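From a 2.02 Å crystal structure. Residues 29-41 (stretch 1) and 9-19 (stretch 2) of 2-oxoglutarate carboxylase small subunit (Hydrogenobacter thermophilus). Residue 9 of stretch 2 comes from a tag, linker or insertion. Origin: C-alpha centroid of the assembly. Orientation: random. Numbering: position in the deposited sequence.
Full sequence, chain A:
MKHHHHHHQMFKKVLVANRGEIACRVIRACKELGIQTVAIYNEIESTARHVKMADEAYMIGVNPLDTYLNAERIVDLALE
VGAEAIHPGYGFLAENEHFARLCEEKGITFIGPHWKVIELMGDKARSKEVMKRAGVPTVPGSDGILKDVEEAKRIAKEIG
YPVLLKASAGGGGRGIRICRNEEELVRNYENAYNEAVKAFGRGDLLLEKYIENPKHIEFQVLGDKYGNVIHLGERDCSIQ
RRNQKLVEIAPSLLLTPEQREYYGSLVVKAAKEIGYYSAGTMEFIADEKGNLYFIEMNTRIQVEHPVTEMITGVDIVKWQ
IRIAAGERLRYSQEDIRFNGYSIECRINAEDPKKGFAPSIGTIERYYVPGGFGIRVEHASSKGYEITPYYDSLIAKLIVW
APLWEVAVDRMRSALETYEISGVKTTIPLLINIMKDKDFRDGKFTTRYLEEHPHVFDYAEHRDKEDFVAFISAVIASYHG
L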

# COMPACT_ATOMS: atom_id res chain seq x y z
N ALA A 29 4.17 -13.02 5.12
CA ALA A 29 5.36 -12.89 5.96
C ALA A 29 6.27 -14.10 5.81
O ALA A 29 7.49 -13.96 5.76
CB ALA A 29 4.96 -12.69 7.43
N CYS A 30 5.67 -15.30 5.75
CA CYS A 30 6.43 -16.53 5.56
C CYS A 30 7.12 -16.57 4.20
O CYS A 30 8.27 -17.00 4.10
CB CYS A 30 5.51 -17.76 5.71
SG CYS A 30 4.93 -18.11 7.38
N LYS A 31 6.44 -16.16 3.14
CA LYS A 31 7.05 -16.19 1.82
C LYS A 31 8.24 -15.24 1.75
O LYS A 31 9.29 -15.59 1.21
CB LYS A 31 6.03 -15.81 0.76
CG LYS A 31 5.01 -16.92 0.45
CD LYS A 31 3.91 -16.35 -0.51
CE LYS A 31 4.40 -16.27 -1.94
NZ LYS A 31 4.52 -17.62 -2.63
N GLU A 32 8.10 -14.05 2.35
CA GLU A 32 9.21 -13.10 2.34
C GLU A 32 10.41 -13.66 3.11
O GLU A 32 11.55 -13.41 2.73
CB GLU A 32 8.78 -11.75 2.91
CG GLU A 32 7.81 -10.96 1.99
CD GLU A 32 7.28 -9.66 2.62
OE1 GLU A 32 7.70 -9.37 3.77
OE2 GLU A 32 6.46 -8.91 1.99
N LEU A 33 10.17 -14.44 4.16
CA LEU A 33 11.21 -15.15 4.91
C LEU A 33 11.70 -16.43 4.25
O LEU A 33 12.64 -17.03 4.77
CB LEU A 33 10.69 -15.49 6.31
CG LEU A 33 10.42 -14.33 7.27
CD1 LEU A 33 9.75 -14.79 8.55
CD2 LEU A 33 11.76 -13.65 7.58
N GLY A 34 11.11 -16.87 3.14
CA GLY A 34 11.53 -18.10 2.47
C GLY A 34 11.02 -19.36 3.11
O GLY A 34 11.66 -20.41 2.99
N ILE A 35 9.91 -19.29 3.80
CA ILE A 35 9.35 -20.42 4.53
C ILE A 35 8.20 -20.98 3.70
O ILE A 35 7.36 -20.22 3.19
CB ILE A 35 8.84 -19.98 5.92
CG1 ILE A 35 9.99 -19.44 6.77
CG2 ILE A 35 8.11 -21.11 6.58
CD1 ILE A 35 9.50 -18.59 7.97
N GLN A 36 8.12 -22.30 3.61
CA GLN A 36 7.00 -22.98 2.98
C GLN A 36 5.78 -22.89 3.88
O GLN A 36 5.90 -22.91 5.10
CB GLN A 36 7.35 -24.45 2.74
CG GLN A 36 8.53 -24.56 1.74
CD GLN A 36 9.19 -25.91 1.69
OE1 GLN A 36 8.77 -26.84 2.36
NE2 GLN A 36 10.23 -26.03 0.87
N THR A 37 4.60 -22.85 3.28
CA THR A 37 3.38 -22.61 4.05
C THR A 37 2.37 -23.72 3.81
O THR A 37 2.28 -24.30 2.71
CB THR A 37 2.72 -21.27 3.69
OG1 THR A 37 2.42 -21.29 2.29
CG2 THR A 37 3.60 -20.07 4.01
N VAL A 38 1.58 -23.98 4.85
CA VAL A 38 0.53 -24.99 4.87
C VAL A 38 -0.75 -24.30 5.27
O VAL A 38 -0.79 -23.64 6.32
CB VAL A 38 0.80 -26.12 5.89
CG1 VAL A 38 -0.28 -27.18 5.82
CG2 VAL A 38 2.17 -26.78 5.67
N ALA A 39 -1.79 -24.44 4.46
CA ALA A 39 -3.10 -23.91 4.82
C ALA A 39 -4.08 -25.02 5.18
O ALA A 39 -3.93 -26.18 4.79
CB ALA A 39 -3.65 -23.05 3.66
N ILE A 40 -5.11 -24.65 5.95
CA ILE A 40 -6.21 -25.58 6.25
C ILE A 40 -7.50 -24.89 5.85
O ILE A 40 -7.59 -23.66 5.85
CB ILE A 40 -6.27 -26.01 7.74
CG1 ILE A 40 -6.37 -24.81 8.68
CG2 ILE A 40 -5.06 -26.87 8.10
CD1 ILE A 40 -6.59 -25.16 10.17
N TYR A 41 -8.52 -25.68 5.49
CA TYR A 41 -9.76 -25.06 5.08
C TYR A 41 -10.91 -26.04 5.18
O TYR A 41 -10.73 -27.25 5.21
CB TYR A 41 -9.69 -24.50 3.64
CG TYR A 41 -9.48 -25.52 2.56
CD1 TYR A 41 -8.23 -26.08 2.34
CD2 TYR A 41 -10.53 -25.91 1.72
CE1 TYR A 41 -8.03 -27.04 1.37
CE2 TYR A 41 -10.33 -26.86 0.73
CZ TYR A 41 -9.09 -27.42 0.58
OH TYR A 41 -8.87 -28.32 -0.39
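Stretch 2, residues 9-19: QMFKKVLVANR

Parallel β-strands that follow a helix commonly bury the residues at the helix-to-strand turn against the neighbouring strand, and the small subunit of 2-oxoglutarate carboxylase offers a compact example. The apolar centre of the contact is Ile-35, which lies just before strand 36-41. With chi1 in m and chi2 in t, its CG2 packs 3.6 Å from CG2 of Val-14, while its CD1 reaches SD of Met-10, also at 3.6 Å. Met-10 points toward stretch 1 from the loop that leads into strand 13-16, and there its SD also meets CD1 of Leu-33 at 4.4 Å. The helix contributes from the same side as Val-14: SG of Cys-30 lies 4.0 Å from CB of Val-14, so that this valine is held by both helix and turn. Between helix and strand the chain turns through a Schellman motif at Gly-34, whose positive phi (79°) glycine readily adopts, with Gly-34 N bonded to Lys-31 O (2.9 Å) and Ile-35 N to Cys-30 O (2.8 Å).

Strand 13-16, which carries Val-14, runs parallel to strand 36-41, the two axes crossing at -23° and approaching to 4.7 Å. Gln-36 pairs with Lys-13, Thr-37 with Val-14 and Val-38 with Leu-15, their CA atoms 4.5, 5.2 and 4.5 Å apart. Hydrogen bonds alternate in the manner of a parallel ladder: Gln-36 N donates to Lys-12 O (3.1 Å), Val-14 N to Gln-36 O (2.9 Å), Val-38 N to Val-14 O (3.0 Å) and Val-16 N to Val-38 O (3.0 Å). Thr-37 and Val-14 share one face of the sheet; on the other, CB of Val-38 lies 4.0 Å from CB of Leu-15, and CG2 of Val-38 rests 3.6 Å from CD of Lys-13. The aliphatic part of that lysine thus covers the valine, while its NZ is hydrogen-bonded elsewhere in the structure.

Toward the C-terminal end the backbones separate, the CA atoms of Ile-40 and Ala-17 standing 6.6 Å apart. CD1 of Ile-40 still touches CA of Ala-17 at 3.9 Å, but direct pairing gives way to a water that accepts from Ile-40 N (2.9 Å) and donates to Val-16 O (2.7 Å) and Asn-18 O (2.9 Å). At the other end, a second water donates to Lys-12 O and Gly-34 O, each 2.9 Å away. The exposed Gln-36 forms part of the polar edge, its OE1 lying 3.6 Å from CE of Lys-13.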

# COMPACT_ATOMS: atom_id res chain seq x y z
N GLN A 9 18.22 -21.38 13.44
CA GLN A 9 17.77 -21.52 12.07
C GLN A 9 16.29 -21.23 11.95
O GLN A 9 15.53 -21.58 12.82
CB GLN A 9 18.03 -22.94 11.58
N MET A 10 15.89 -20.62 10.84
CA MET A 10 14.51 -20.30 10.58
C MET A 10 13.76 -21.57 10.22
O MET A 10 14.35 -22.49 9.73
CB MET A 10 14.46 -19.29 9.44
CG MET A 10 13.09 -18.78 9.03
SD MET A 10 12.12 -18.08 10.36
CE MET A 10 13.17 -16.71 10.78
N PHE A 11 12.47 -21.62 10.48
CA PHE A 11 11.64 -22.76 10.14
C PHE A 11 11.64 -23.03 8.63
O PHE A 11 11.66 -22.13 7.85
CB PHE A 11 10.20 -22.51 10.54
CG PHE A 11 10.02 -22.05 11.94
CD1 PHE A 11 10.32 -22.86 12.97
CD2 PHE A 11 9.55 -20.81 12.19
CE1 PHE A 11 10.15 -22.45 14.25
CE2 PHE A 11 9.38 -20.39 13.46
CZ PHE A 11 9.69 -21.20 14.50
N LYS A 12 11.59 -24.28 8.23
CA LYS A 12 11.49 -24.61 6.86
C LYS A 12 10.03 -24.58 6.46
O LYS A 12 9.74 -24.27 5.36
CB LYS A 12 12.01 -26.00 6.59
CG LYS A 12 13.51 -26.11 6.41
CD LYS A 12 13.94 -27.54 6.69
CE LYS A 12 15.44 -27.72 6.73
NZ LYS A 12 15.88 -28.62 5.65
N LYS A 13 9.13 -24.90 7.36
CA LYS A 13 7.72 -24.94 7.02
C LYS A 13 6.82 -24.50 8.20
O LYS A 13 7.05 -24.90 9.29
CB LYS A 13 7.34 -26.33 6.57
CG LYS A 13 5.91 -26.48 6.11
CD LYS A 13 5.56 -27.89 5.71
CE LYS A 13 6.35 -28.33 4.51
NZ LYS A 13 5.82 -29.56 3.93
N VAL A 14 5.82 -23.66 7.93
CA VAL A 14 4.90 -23.16 8.96
C VAL A 14 3.48 -23.50 8.50
O VAL A 14 3.11 -23.22 7.34
CB VAL A 14 5.03 -21.64 9.18
CG1 VAL A 14 3.90 -21.08 10.07
CG2 VAL A 14 6.37 -21.31 9.70
N LEU A 15 2.68 -24.05 9.40
CA LEU A 15 1.24 -24.21 9.23
C LEU A 15 0.49 -23.02 9.85
O LEU A 15 0.77 -22.60 10.99
CB LEU A 15 0.83 -25.54 9.85
CG LEU A 15 -0.63 -25.98 9.67
CD1 LEU A 15 -0.87 -27.50 9.79
CD2 LEU A 15 -1.61 -25.28 10.62
N VAL A 16 -0.43 -22.44 9.07
CA VAL A 16 -1.22 -21.28 9.46
C VAL A 16 -2.58 -21.81 9.86
O VAL A 16 -3.33 -22.31 9.01
CB VAL A 16 -1.32 -20.29 8.29
CG1 VAL A 16 -2.11 -19.12 8.70
CG2 VAL A 16 0.10 -19.90 7.78
N ALA A 17 -2.92 -21.79 11.15
CA ALA A 17 -4.16 -22.41 11.61
C ALA A 17 -5.28 -21.36 11.66
O ALA A 17 -5.74 -20.93 12.72
CB ALA A 17 -3.96 -23.07 12.97
N ASN A 18 -5.63 -20.84 10.49
CA ASN A 18 -6.60 -19.74 10.41
C ASN A 18 -7.00 -19.52 8.95
O ASN A 18 -6.69 -20.36 8.09
CB ASN A 18 -6.04 -18.46 11.03
CG ASN A 18 -7.13 -17.62 11.70
OD1 ASN A 18 -8.13 -17.23 11.08
ND2 ASN A 18 -6.93 -17.34 12.96
N ARG A 19 -7.76 -18.46 8.68
CA ARG A 19 -8.38 -18.24 7.37
C ARG A 19 -8.43 -16.76 7.04
O ARG A 19 -8.06 -15.91 7.85
CB ARG A 19 -9.81 -18.83 7.33
CG ARG A 19 -10.80 -18.24 8.36
CD ARG A 19 -12.27 -18.64 8.11
NE ARG A 19 -12.76 -18.12 6.82
CZ ARG A 19 -13.10 -16.87 6.58
NH1 ARG A 19 -13.05 -15.93 7.53
NH2 ARG A 19 -13.48 -16.55 5.34
O HOH W 1 11.76 -23.27 3.48
O HOH W 2 -4.69 -21.84 6.69